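Local coordinates for polyketide synthase associated protein 5 (PDB 1Q9J) that probably catalyses the transfer of mycocerosyl groups from mycocerosic acid synthase onto phthiocerol and related alcohols, the final step in building dimycocerosate ester lipids, at residues Val134-Asp137 / Glu138-Arg142. Numbering follows the deposited sequence.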
ATOM      1  N   VAL A 134       1.250  10.003   3.185  1.00 40.19           N
ATOM      2  CA  VAL A 134       1.100  11.325   3.781  1.00 39.87           C
ATOM      3  C   VAL A 134       2.231  11.612   4.774  1.00 38.34           C
ATOM      4  O   VAL A 134       2.739  12.727   4.837  1.00 37.57           O
ATOM      5  CB  VAL A 134      -0.279  11.471   4.490  1.00 38.62           C
ATOM      6  CG1 VAL A 134      -0.284  12.715   5.372  1.00 31.63           C
ATOM      7  CG2 VAL A 134      -1.390  11.567   3.461  1.00 29.39           C
ATOM      8  N   LEU A 135       2.612  10.597   5.546  1.00 37.67           N
ATOM      9  CA  LEU A 135       3.692  10.721   6.525  1.00 38.67           C
ATOM     10  C   LEU A 135       5.006  10.977   5.786  1.00 38.09           C
ATOM     11  O   LEU A 135       5.705  11.964   6.040  1.00 41.28           O
ATOM     12  CB  LEU A 135       3.800   9.437   7.364  1.00 34.61           C
ATOM     13  CG  LEU A 135       2.581   9.163   8.241  1.00 33.82           C
ATOM     14  CD1 LEU A 135       2.669   7.785   8.875  1.00 34.03           C
ATOM     15  CD2 LEU A 135       2.458  10.244   9.295  1.00 24.54           C
ATOM     16  N   VAL A 136       5.317  10.080   4.857  1.00 37.59           N
ATOM     17  CA  VAL A 136       6.521  10.165   4.034  1.00 39.94           C
ATOM     18  C   VAL A 136       6.626  11.560   3.415  1.00 43.74           C
ATOM     19  O   VAL A 136       7.705  12.144   3.316  1.00 48.10           O
ATOM     20  CB  VAL A 136       6.459   9.135   2.885  1.00 36.24           C
ATOM     21  CG1 VAL A 136       7.682   9.249   1.997  1.00 32.22           C
ATOM     22  CG2 VAL A 136       6.300   7.739   3.451  1.00 30.01           C
ATOM     23  N   ASP A 137       5.491  12.089   2.986  1.00 43.66           N
ATOM     24  CA  ASP A 137       5.462  13.405   2.379  1.00 45.04           C
ATOM     25  C   ASP A 137       5.694  14.485   3.460  1.00 43.20           C
ATOM     26  O   ASP A 137       6.413  15.465   3.251  1.00 43.36           O
ATOM     27  CB  ASP A 137       4.126  13.578   1.645  1.00 41.96           C
ATOM     28  CG  ASP A 137       3.894  15.000   1.190  1.00 41.00           C
ATOM     29  OD1 ASP A 137       3.202  15.733   1.920  1.00 39.52           O
ATOM     30  OD2 ASP A 137       4.403  15.389   0.114  1.00 41.22           O
ATOM     31  N   GLU A 138       5.106  14.279   4.629  1.00 41.96           N
ATOM     32  CA  GLU A 138       5.293  15.210   5.723  1.00 48.22           C
ATOM     33  C   GLU A 138       6.784  15.291   6.088  1.00 49.71           C
ATOM     34  O   GLU A 138       7.345  16.387   6.235  1.00 46.31           O
ATOM     35  CB  GLU A 138       4.515  14.752   6.944  1.00 51.31           C
ATOM     36  CG  GLU A 138       4.455  15.785   8.049  1.00 54.68           C
ATOM     37  CD  GLU A 138       3.630  15.316   9.221  1.00 59.20           C
ATOM     38  OE1 GLU A 138       2.461  14.884   8.999  1.00 55.16           O
ATOM     39  OE2 GLU A 138       4.152  15.402  10.364  1.00 60.12           O
ATOM     40  N   LEU A 139       7.415  14.127   6.238  1.00 47.25           N
ATOM     41  CA  LEU A 139       8.834  14.058   6.570  1.00 45.24           C
ATOM     42  C   LEU A 139       9.669  14.965   5.648  1.00 45.34           C
ATOM     43  O   LEU A 139      10.373  15.861   6.124  1.00 43.94           O
ATOM     44  CB  LEU A 139       9.344  12.611   6.453  1.00 44.04           C
ATOM     45  CG  LEU A 139      10.874  12.421   6.567  1.00 45.07           C
ATOM     46  CD1 LEU A 139      11.322  12.645   8.004  1.00 41.74           C
ATOM     47  CD2 LEU A 139      11.237  11.018   6.115  1.00 44.11           C
ATOM     48  N   PHE A 140       9.589  14.731   4.338  1.00 42.12           N
ATOM     49  CA  PHE A 140      10.332  15.541   3.386  1.00 44.25           C
ATOM     50  C   PHE A 140       9.897  17.012   3.419  1.00 48.78           C
ATOM     51  O   PHE A 140      10.685  17.912   3.103  1.00 48.24           O
ATOM     52  CB  PHE A 140      10.147  15.033   1.968  1.00 39.10           C
ATOM     53  CG  PHE A 140      10.960  13.818   1.624  1.00 40.54           C
ATOM     54  CD1 PHE A 140      10.527  12.547   1.987  1.00 39.76           C
ATOM     55  CD2 PHE A 140      12.085  13.932   0.808  1.00 43.83           C
ATOM     56  CE1 PHE A 140      11.194  11.388   1.524  1.00 39.53           C
ATOM     57  CE2 PHE A 140      12.767  12.782   0.337  1.00 45.52           C
ATOM     58  CZ  PHE A 140      12.315  11.513   0.692  1.00 41.13           C
ATOM     59  N   SER A 141       8.646  17.268   3.782  1.00 52.37           N
ATOM     60  CA  SER A 141       8.182  18.640   3.846  1.00 54.60           C
ATOM     61  C   SER A 141       8.903  19.329   4.997  1.00 56.01           C
ATOM     62  O   SER A 141       9.243  20.497   4.914  1.00 58.62           O
ATOM     63  CB  SER A 141       6.666  18.689   4.070  1.00 57.84           C
ATOM     64  OG  SER A 141       6.254  19.986   4.522  1.00 54.92           O
ATOM     65  N   ARG A 142       9.152  18.586   6.065  1.00 56.31           N
ATOM     66  CA  ARG A 142       9.826  19.149   7.223  1.00 58.44           C
ATOM     67  C   ARG A 142      11.327  19.228   7.004  1.00 60.29           C
ATOM     68  O   ARG A 142      11.991  20.119   7.527  1.00 60.33           O
ATOM     69  CB  ARG A 142       9.531  18.318   8.467  1.00 61.12           C
ATOM     70  CG  ARG A 142       8.068  17.924   8.587  1.00 61.35           C
ATOM     71  CD  ARG A 142       7.720  17.464   9.987  1.00 58.73           C
ATOM     72  NE  ARG A 142       7.362  18.597  10.812  1.00 58.21           N
ATOM     73  CZ  ARG A 142       6.174  18.758  11.378  1.00 59.23           C
ATOM     74  NH1 ARG A 142       5.225  17.845  11.213  1.00 59.00           N
ATOM     75  NH2 ARG A 142       5.929  19.851  12.094  1.00 54.79           N
TER
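Val-136 and Phe-140, one turn apart on the alpha-helix 129-148, run alongside each other from the same helix face, CG1 of Val-136 standing 4.1 Å from CE1 of Phe-140. This is an i/i+4 pair on the face that packs against strand 117-123, where Leu-122 supports the buried Leu-135, Leu-120 meets Val-136 and Leu-118 meets both Leu-139 and Phe-140. The phenyl ring leans back along the helix because its CG is anti to the carbonyl carbon (chi1 -78°), and its CD1 edge faces O of Val-136 close to the ring plane. Four main-chain i/i+4 bonds join 134-137 to 138-142: N of Leu-139 reaches O of Leu-135 at 2.8 Å, almost straight, whereas the bond from N of Phe-140 to O of Val-136 is weak at 3.4 Å. The side of Val-134, Asp-137 and Ser-141 is looser and partly exposed; there the two segments meet mainly through backbone. Asp-128, probably an organiser of the active site, lies about 8 Å from Val-134 between side chains. On the flank turned to helix 36-49, Glu-138 forms a salt bridge with Arg-142, while its OE1 accepts a hydrogen bond from His-50. NH1 of Arg-142 meets OE2 of Glu-138 at 2.8 Å in the guanidinium plane, although the bend at the hydrogen (127°) leaves this hydrogen bond weak.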